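PDB 3H35: DUF4393 domain-containing protein from Alcanivorax borkumensis, which is of unknown function but belongs to the Abi-alpha (abortive infection alpha) family, which suggests a link to abortive infection, a bacterial defence against phages. Local coordinates for residues A[56-61]-A[107-112]; A[72-77]-A[130-135]. All blocks are in the same frame, centred on the assembly; numbering follows the deposited sequence.

Contact 1 (A[56-61]-A[107-112]); sequences GDEARL and ALYLNH. With EDO (1,2-ethanediol), chain D.
Tyr109 reaches from the helix 107-112 to the helix 56-61 and ends in a hydrogen bond to Asp57, the polar centre of a buried helix-helix packing in a helix-turn-helix-clan protein. The two axes approach to 10.1 Å and cross at -67°, and Asp57, Glu58 and Leu61 meet Tyr109 and His112. In Tyr109, chi1 of -65° puts CG anti to the carbonyl carbon, beside the backbone N; the ring beyond it lies against Asp57 and Glu58. Asp57 CB packs obliquely against the phenol end, 3.2 Å from Tyr109 CE2. The carboxylate of Asp57 stands steeply to the ring, their planes 76° apart, and its OD2 accepts a hydrogen bond from Tyr109 OH at 2.6 Å, on its anti side and somewhat out of the carboxylate plane. OD2 also accepts the N-H of Cys102, and OD1 that of Gln101, which fixes the group's rotation and should help to stabilise its negative charge.

At the root of the ring, Leu61 CD1 comes 3.7 Å from Tyr109 CB, the two side chains crossing at about a right angle. Glu58 extends past the ring, its CG lying 3.7 Å from Tyr109 CD1. It crosses His112 at about a right angle, with carboxylate and imidazole planes almost parallel and Glu58 OE2 3.5 Å from His112 CB. The strongest partner of that carboxylate is Arg49 of the second subunit, in a salt bridge to OE1, while Thr55 N also binds OE1. Glu58 OE2 instead accepts a hydrogen bond from a water at 2.7 Å, which makes a second, weak bond to Leu108 O.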
ATOM      1  N   GLY A  56      -5.279  13.582 -13.417  1.00 25.95           N
ATOM      2  CA  GLY A  56      -5.981  13.358 -14.700  1.00 26.59           C
ATOM      3  C   GLY A  56      -5.456  12.084 -15.405  1.00 25.95           C
ATOM      4  O   GLY A  56      -6.226  11.263 -15.898  1.00 25.41           O
ATOM      5  N   ASP A  57      -4.143  11.905 -15.418  1.00 25.79           N
ATOM      6  CA  ASP A  57      -3.567  10.737 -16.088  1.00 25.54           C
ATOM      7  C   ASP A  57      -4.046   9.465 -15.403  1.00 25.44           C
ATOM      8  O   ASP A  57      -4.475   8.550 -16.092  1.00 25.80           O
ATOM      9  CB  ASP A  57      -2.028  10.792 -16.153  1.00 25.98           C
ATOM     10  CG  ASP A  57      -1.514  11.731 -17.245  1.00 25.83           C
ATOM     11  OD1 ASP A  57      -2.358  12.204 -18.020  1.00 24.72           O
ATOM     12  OD2 ASP A  57      -0.279  11.995 -17.345  1.00 25.56           O
ATOM     13  N   GLU A  58      -3.998   9.423 -14.074  1.00 24.22           N
ATOM     14  CA  GLU A  58      -4.479   8.252 -13.317  1.00 24.84           C
ATOM     15  C   GLU A  58      -5.958   7.961 -13.594  1.00 24.46           C
ATOM     16  O   GLU A  58      -6.349   6.795 -13.726  1.00 23.36           O
ATOM     17  CB  GLU A  58      -4.269   8.444 -11.801  1.00 24.79           C
ATOM     18  CG  GLU A  58      -2.803   8.346 -11.375  1.00 26.34           C
ATOM     19  CD  GLU A  58      -2.508   8.957 -10.016  1.00 27.77           C
ATOM     20  OE1 GLU A  58      -3.401   9.645  -9.481  1.00 24.90           O
ATOM     21  OE2 GLU A  58      -1.361   8.765  -9.508  1.00 25.99           O
ATOM     22  N   ALA A  59      -6.751   9.027 -13.682  1.00 24.11           N
ATOM     23  CA  ALA A  59      -8.173   8.937 -13.911  1.00 24.60           C
ATOM     24  C   ALA A  59      -8.434   8.393 -15.333  1.00 25.50           C
ATOM     25  O   ALA A  59      -9.367   7.587 -15.543  1.00 24.24           O
ATOM     26  CB  ALA A  59      -8.831  10.312 -13.732  1.00 23.55           C
ATOM     27  N   ARG A  60      -7.630   8.866 -16.300  1.00 26.00           N
ATOM     28  CA  ARG A  60      -7.748   8.394 -17.670  1.00 26.25           C
ATOM     29  C   ARG A  60      -7.394   6.896 -17.781  1.00 26.81           C
ATOM     30  O   ARG A  60      -8.046   6.143 -18.526  1.00 25.65           O
ATOM     31  CB  ARG A  60      -6.899   9.273 -18.618  1.00 27.50           C
ATOM     32  CG  ARG A  60      -7.467  10.681 -18.836  1.00 27.00           C
ATOM     33  CD  ARG A  60      -6.750  11.428 -19.914  1.00 27.76           C
ATOM     34  NE  ARG A  60      -7.120  10.839 -21.184  1.00 29.70           N
ATOM     35  CZ  ARG A  60      -8.123  11.226 -21.957  1.00 32.95           C
ATOM     36  NH1 ARG A  60      -8.870  12.278 -21.634  1.00 35.03           N
ATOM     37  NH2 ARG A  60      -8.369  10.562 -23.082  1.00 34.24           N
ATOM     38  N   LEU A  61      -6.372   6.455 -17.019  1.00 26.85           N
ATOM     39  CA  LEU A  61      -6.043   5.026 -16.930  1.00 26.82           C
ATOM     40  C   LEU A  61      -7.190   4.208 -16.336  1.00 26.34           C
ATOM     41  O   LEU A  61      -7.552   3.170 -16.854  1.00 25.89           O
ATOM     42  CB  LEU A  61      -4.782   4.785 -16.077  1.00 26.82           C
ATOM     43  CG  LEU A  61      -3.446   5.151 -16.702  1.00 26.69           C
ATOM     44  CD1 LEU A  61      -2.334   5.188 -15.599  1.00 26.98           C
ATOM     45  CD2 LEU A  61      -3.159   4.160 -17.845  1.00 26.99           C
ATOM     46  N   ALA A 107       4.864   4.168 -14.328  1.00 26.73           N
ATOM     47  CA  ALA A 107       5.180   3.349 -13.172  1.00 27.15           C
ATOM     48  C   ALA A 107       4.703   3.990 -11.857  1.00 26.26           C
ATOM     49  O   ALA A 107       4.125   3.294 -11.008  1.00 27.00           O
ATOM     50  CB  ALA A 107       6.691   2.977 -13.131  1.00 26.42           C
ATOM     51  N   LEU A 108       4.875   5.303 -11.715  1.00 26.11           N
ATOM     52  CA  LEU A 108       4.325   6.024 -10.563  1.00 25.93           C
ATOM     53  C   LEU A 108       2.811   5.907 -10.490  1.00 25.11           C
ATOM     54  O   LEU A 108       2.232   5.663  -9.410  1.00 22.75           O
ATOM     55  CB  LEU A 108       4.680   7.509 -10.602  1.00 27.18           C
ATOM     56  CG  LEU A 108       6.077   7.886 -10.130  1.00 30.73           C
ATOM     57  CD1 LEU A 108       6.469   9.307 -10.726  1.00 29.18           C
ATOM     58  CD2 LEU A 108       6.154   7.832  -8.580  1.00 31.20           C
ATOM     59  N   TYR A 109       2.170   6.068 -11.650  1.00 24.49           N
ATOM     60  CA  TYR A 109       0.715   5.983 -11.697  1.00 24.56           C
ATOM     61  C   TYR A 109       0.246   4.608 -11.285  1.00 24.60           C
ATOM     62  O   TYR A 109      -0.724   4.469 -10.544  1.00 23.38           O
ATOM     63  CB  TYR A 109       0.199   6.266 -13.097  1.00 24.82           C
ATOM     64  CG  TYR A 109       0.439   7.668 -13.612  1.00 23.55           C
ATOM     65  CD1 TYR A 109       0.596   8.761 -12.731  1.00 23.92           C
ATOM     66  CD2 TYR A 109       0.466   7.923 -14.982  1.00 26.22           C
ATOM     67  CE1 TYR A 109       0.796  10.051 -13.212  1.00 22.78           C
ATOM     68  CE2 TYR A 109       0.660   9.239 -15.488  1.00 25.96           C
ATOM     69  CZ  TYR A 109       0.823  10.291 -14.599  1.00 25.29           C
ATOM     70  OH  TYR A 109       0.979  11.585 -15.081  1.00 25.33           O
ATOM     71  N   LEU A 110       0.897   3.573 -11.811  1.00 25.04           N
ATOM     72  CA  LEU A 110       0.496   2.209 -11.465  1.00 24.79           C
ATOM     73  C   LEU A 110       0.738   1.897  -9.997  1.00 24.91           C
ATOM     74  O   LEU A 110      -0.070   1.224  -9.352  1.00 24.92           O
ATOM     75  CB  LEU A 110       1.190   1.198 -12.342  1.00 25.04           C
ATOM     76  CG  LEU A 110       0.765   1.179 -13.814  1.00 26.84           C
ATOM     77  CD1 LEU A 110       1.746   0.328 -14.669  1.00 25.26           C
ATOM     78  CD2 LEU A 110      -0.647   0.651 -13.934  1.00 27.41           C
ATOM     79  N   ASN A 111       1.822   2.419  -9.427  1.00 25.28           N
ATOM     80  CA  ASN A 111       2.059   2.211  -8.000  1.00 24.23           C
ATOM     81  C   ASN A 111       0.891   2.764  -7.183  1.00 25.08           C
ATOM     82  O   ASN A 111       0.423   2.116  -6.277  1.00 25.15           O
ATOM     83  CB  ASN A 111       3.325   2.888  -7.531  1.00 24.71           C
ATOM     84  CG  ASN A 111       3.773   2.368  -6.197  1.00 25.97           C
ATOM     85  OD1 ASN A 111       4.384   1.296  -6.123  1.00 28.85           O
ATOM     86  ND2 ASN A 111       3.390   3.045  -5.146  1.00 25.25           N
ATOM     87  N   HIS A 112       0.423   3.961  -7.532  1.00 24.37           N
ATOM     88  CA  HIS A 112      -0.720   4.558  -6.857  1.00 24.76           C
ATOM     89  C   HIS A 112      -2.038   3.781  -7.075  1.00 24.11           C
ATOM     90  O   HIS A 112      -2.753   3.537  -6.118  1.00 24.16           O
ATOM     91  CB  HIS A 112      -0.903   6.012  -7.336  1.00 24.71           C
ATOM     92  CG  HIS A 112      -1.961   6.781  -6.580  1.00 24.44           C
ATOM     93  ND1 HIS A 112      -1.756   7.293  -5.319  1.00 22.69           N
ATOM     94  CD2 HIS A 112      -3.233   7.104  -6.913  1.00 25.34           C
ATOM     95  CE1 HIS A 112      -2.846   7.912  -4.914  1.00 22.84           C
ATOM     96  NE2 HIS A 112      -3.767   7.803  -5.861  1.00 24.13           N
TER
HETATM   97  C1  EDO D 184       3.547  -1.232  -8.405  1.00 54.35           C
HETATM   98  O1  EDO D 184       4.739  -0.633  -7.869  1.00 54.43           O
HETATM   99  C2  EDO D 184       2.679  -1.855  -7.333  1.00 51.78           C
HETATM  100  O2  EDO D 184       2.045  -2.995  -7.891  1.00 49.95           O
HETATM  101  O   HOH W   1       1.253   8.509  -9.061  1.00 28.87           O

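Contact 2 (A[72-77]-A[130-135]); sequences ALLTLY and TDYELC
Ala72 CB sits over one face of the Tyr132 ring, where the first residue of strand segment 72-77 meets the helix 130-135, a helix packed on an antiparallel sheet. Ala72 CB lies 3.5 Å above the plane of the Tyr132 ring, displaced toward the rim, and makes a CH-pi contact 4.0 Å from the ring centroid. Ala72 CB also touches Asp131 CB at 3.6 Å, and in this way meets two neighbouring helical residues. At the ring edge, near its plane, Leu73 O approaches Tyr132 CE1 to 3.6 Å.

Leu74 splits its branches between two helical residues. Leu74 CD2 meets Tyr132 CD1 obliquely at 3.9 Å, while Leu74 CD1 packs on Cys135 CB at 3.6 Å, about one helical turn further on. Leu74 CG is anti to its carbonyl carbon (chi1 -61°), and the two methyls beyond it reach the helix; Phe141 of helix 139-151 also touches this side chain.

Farther out, the phenol of Tyr132 is held by Glu160 O of the adjoining strand 156-164 and by Thr125 N, and Phe124 meets its ring with planes at about 25°. Asp131 OD1 is bound by Asn93 ND2, which ties the helix to the loop after strand 87-91. No hydrogen bond joins the two segments, which implies that their mutual fit rests on apolar and CH-pi contacts; the hydrogen bonds at Tyr132 OH probably help fix the ring, while Asn93 holds Asp131.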
ATOM      1  N   ALA A  72      -1.390  -5.079 -21.120  1.00 26.74           N
ATOM      2  CA  ALA A  72      -0.132  -5.728 -20.786  1.00 27.13           C
ATOM      3  C   ALA A  72       0.493  -5.048 -19.572  1.00 26.70           C
ATOM      4  O   ALA A  72       0.494  -3.813 -19.449  1.00 26.92           O
ATOM      5  CB  ALA A  72       0.848  -5.720 -21.981  1.00 27.67           C
ATOM      6  N   LEU A  73       1.008  -5.860 -18.668  1.00 26.48           N
ATOM      7  CA  LEU A  73       1.658  -5.398 -17.468  1.00 26.68           C
ATOM      8  C   LEU A  73       2.956  -6.136 -17.299  1.00 27.28           C
ATOM      9  O   LEU A  73       3.000  -7.355 -17.368  1.00 27.86           O
ATOM     10  CB  LEU A  73       0.746  -5.707 -16.258  1.00 26.89           C
ATOM     11  CG  LEU A  73       1.108  -5.111 -14.895  1.00 27.51           C
ATOM     12  CD1 LEU A  73       1.127  -3.568 -14.984  1.00 25.20           C
ATOM     13  CD2 LEU A  73       0.117  -5.608 -13.842  1.00 27.54           C
ATOM     14  N   LEU A  74       4.029  -5.412 -17.105  1.00 27.65           N
ATOM     15  CA  LEU A  74       5.290  -6.044 -16.713  1.00 28.31           C
ATOM     16  C   LEU A  74       5.491  -5.757 -15.247  1.00 27.81           C
ATOM     17  O   LEU A  74       5.374  -4.610 -14.804  1.00 28.39           O
ATOM     18  CB  LEU A  74       6.484  -5.471 -17.501  1.00 28.52           C
ATOM     19  CG  LEU A  74       6.528  -5.591 -19.026  1.00 29.28           C
ATOM     20  CD1 LEU A  74       7.867  -4.960 -19.524  1.00 28.98           C
ATOM     21  CD2 LEU A  74       6.372  -7.038 -19.457  1.00 28.32           C
ATOM     22  N   THR A  75       5.753  -6.797 -14.482  1.00 27.82           N
ATOM     23  CA  THR A  75       5.992  -6.650 -13.070  1.00 27.26           C
ATOM     24  C   THR A  75       7.409  -7.113 -12.748  1.00 27.18           C
ATOM     25  O   THR A  75       7.825  -8.186 -13.161  1.00 26.98           O
ATOM     26  CB  THR A  75       4.941  -7.463 -12.286  1.00 28.59           C
ATOM     27  OG1 THR A  75       3.600  -7.029 -12.643  1.00 27.34           O
ATOM     28  CG2 THR A  75       5.182  -7.332 -10.809  1.00 25.28           C
ATOM     29  N   LEU A  76       8.154  -6.278 -12.041  1.00 26.08           N
ATOM     30  CA  LEU A  76       9.462  -6.625 -11.553  1.00 25.40           C
ATOM     31  C   LEU A  76       9.309  -7.094 -10.134  1.00 26.48           C
ATOM     32  O   LEU A  76       8.811  -6.369  -9.249  1.00 25.03           O
ATOM     33  CB  LEU A  76      10.420  -5.443 -11.638  1.00 24.56           C
ATOM     34  CG  LEU A  76      10.754  -4.964 -13.045  1.00 25.60           C
ATOM     35  CD1 LEU A  76      11.672  -3.708 -12.996  1.00 25.94           C
ATOM     36  CD2 LEU A  76      11.382  -6.082 -13.895  1.00 26.15           C
ATOM     37  N   TYR A  77       9.733  -8.343  -9.947  1.00 27.01           N
ATOM     38  CA  TYR A  77       9.738  -9.032  -8.689  1.00 26.92           C
ATOM     39  C   TYR A  77      11.144  -9.169  -8.161  1.00 27.91           C
ATOM     40  O   TYR A  77      12.078  -9.460  -8.909  1.00 26.48           O
ATOM     41  CB  TYR A  77       9.206 -10.444  -8.870  1.00 27.10           C
ATOM     42  CG  TYR A  77       7.728 -10.526  -8.981  1.00 27.84           C
ATOM     43  CD1 TYR A  77       6.935 -10.649  -7.860  1.00 31.89           C
ATOM     44  CD2 TYR A  77       7.113 -10.473 -10.208  1.00 31.88           C
ATOM     45  CE1 TYR A  77       5.520 -10.729  -7.969  1.00 34.50           C
ATOM     46  CE2 TYR A  77       5.716 -10.559 -10.336  1.00 33.70           C
ATOM     47  CZ  TYR A  77       4.935 -10.678  -9.211  1.00 33.68           C
ATOM     48  OH  TYR A  77       3.581 -10.740  -9.353  1.00 35.63           O
ATOM     49  N   THR A 130       2.503  -8.997 -28.331  1.00 31.39           N
ATOM     50  CA  THR A 130       3.127  -7.862 -28.992  1.00 32.15           C
ATOM     51  C   THR A 130       3.323  -6.704 -28.019  1.00 31.92           C
ATOM     52  O   THR A 130       4.424  -6.131 -27.955  1.00 31.93           O
ATOM     53  CB  THR A 130       2.285  -7.434 -30.178  1.00 32.19           C
ATOM     54  OG1 THR A 130       2.352  -8.474 -31.155  1.00 34.51           O
ATOM     55  CG2 THR A 130       2.802  -6.158 -30.784  1.00 33.44           C
ATOM     56  N   ASP A 131       2.285  -6.405 -27.224  1.00 31.02           N
ATOM     57  CA  ASP A 131       2.392  -5.348 -26.218  1.00 31.07           C
ATOM     58  C   ASP A 131       3.475  -5.574 -25.158  1.00 30.04           C
ATOM     59  O   ASP A 131       4.191  -4.647 -24.787  1.00 29.73           O
ATOM     60  CB  ASP A 131       1.046  -5.123 -25.542  1.00 31.97           C
ATOM     61  CG  ASP A 131       0.046  -4.465 -26.483  1.00 33.14           C
ATOM     62  OD1 ASP A 131       0.311  -3.323 -26.896  1.00 37.35           O
ATOM     63  OD2 ASP A 131      -0.970  -5.098 -26.833  1.00 35.73           O
ATOM     64  N   TYR A 132       3.599  -6.796 -24.669  1.00 29.37           N
ATOM     65  CA  TYR A 132       4.685  -7.090 -23.745  1.00 29.38           C
ATOM     66  C   TYR A 132       6.038  -6.761 -24.378  1.00 29.89           C
ATOM     67  O   TYR A 132       6.906  -6.175 -23.719  1.00 29.63           O
ATOM     68  CB  TYR A 132       4.675  -8.555 -23.353  1.00 29.12           C
ATOM     69  CG  TYR A 132       3.458  -8.982 -22.548  1.00 28.86           C
ATOM     70  CD1 TYR A 132       3.208  -8.451 -21.292  1.00 26.21           C
ATOM     71  CD2 TYR A 132       2.580  -9.953 -23.033  1.00 28.11           C
ATOM     72  CE1 TYR A 132       2.082  -8.835 -20.561  1.00 26.70           C
ATOM     73  CE2 TYR A 132       1.473 -10.344 -22.319  1.00 28.60           C
ATOM     74  CZ  TYR A 132       1.222  -9.791 -21.068  1.00 27.72           C
ATOM     75  OH  TYR A 132       0.109 -10.210 -20.358  1.00 27.01           O
ATOM     76  N   GLU A 133       6.196  -7.151 -25.658  1.00 30.32           N
ATOM     77  CA  GLU A 133       7.416  -6.928 -26.404  1.00 31.09           C
ATOM     78  C   GLU A 133       7.701  -5.452 -26.553  1.00 31.26           C
ATOM     79  O   GLU A 133       8.812  -5.010 -26.274  1.00 32.33           O
ATOM     80  CB  GLU A 133       7.365  -7.634 -27.773  1.00 31.10           C
ATOM     81  CG  GLU A 133       7.378  -9.145 -27.651  1.00 31.55           C
ATOM     82  CD  GLU A 133       7.057  -9.900 -28.958  1.00 35.61           C
ATOM     83  OE1 GLU A 133       6.849  -9.258 -30.037  1.00 38.18           O
ATOM     84  OE2 GLU A 133       7.011 -11.154 -28.899  1.00 31.92           O
ATOM     85  N   LEU A 134       6.700  -4.675 -26.945  1.00 31.67           N
ATOM     86  CA  LEU A 134       6.837  -3.220 -26.938  1.00 31.82           C
ATOM     87  C   LEU A 134       7.229  -2.692 -25.560  1.00 32.19           C
ATOM     88  O   LEU A 134       8.088  -1.821 -25.469  1.00 32.38           O
ATOM     89  CB  LEU A 134       5.537  -2.528 -27.349  1.00 31.79           C
ATOM     90  CG  LEU A 134       5.066  -2.709 -28.778  1.00 34.43           C
ATOM     91  CD1 LEU A 134       3.712  -2.014 -28.891  1.00 34.80           C
ATOM     92  CD2 LEU A 134       6.111  -2.189 -29.866  1.00 33.89           C
ATOM     93  N   CYS A 135       6.589  -3.175 -24.490  1.00 32.01           N
ATOM     94  CA  CYS A 135       6.941  -2.700 -23.165  1.00 32.23           C
ATOM     95  C   CYS A 135       8.369  -3.083 -22.775  1.00 32.33           C
ATOM     96  O   CYS A 135       9.092  -2.283 -22.182  1.00 30.85           O
ATOM     97  CB  CYS A 135       6.001  -3.281 -22.119  1.00 33.14           C
ATOM     98  SG  CYS A 135       4.362  -2.577 -22.171  1.00 33.88           S
TER

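Overall arrangement
Contacts 1 and 2 lie 16 Å apart between centres, contact 1 about 6 Å and contact 2 about 12 Å from the centre of the chain. Helix 56-65 is followed, after a short connection, by strand 71-77, so the first halves of both contacts are consecutive; their partners, helices 106-115 and 129-137, follow in the same order, and the two connections therefore interlock along the chain. Strand 71-77 is an inner strand of the four-stranded antiparallel sheet. The contacts meet directly where Leu110 CD1 of 107-112 lies 4.0 Å from Leu73 CD1 of 72-77. Leu73 points away from helix 129-137, so strand 71-77 lies between helix 129-137 and helix 106-115.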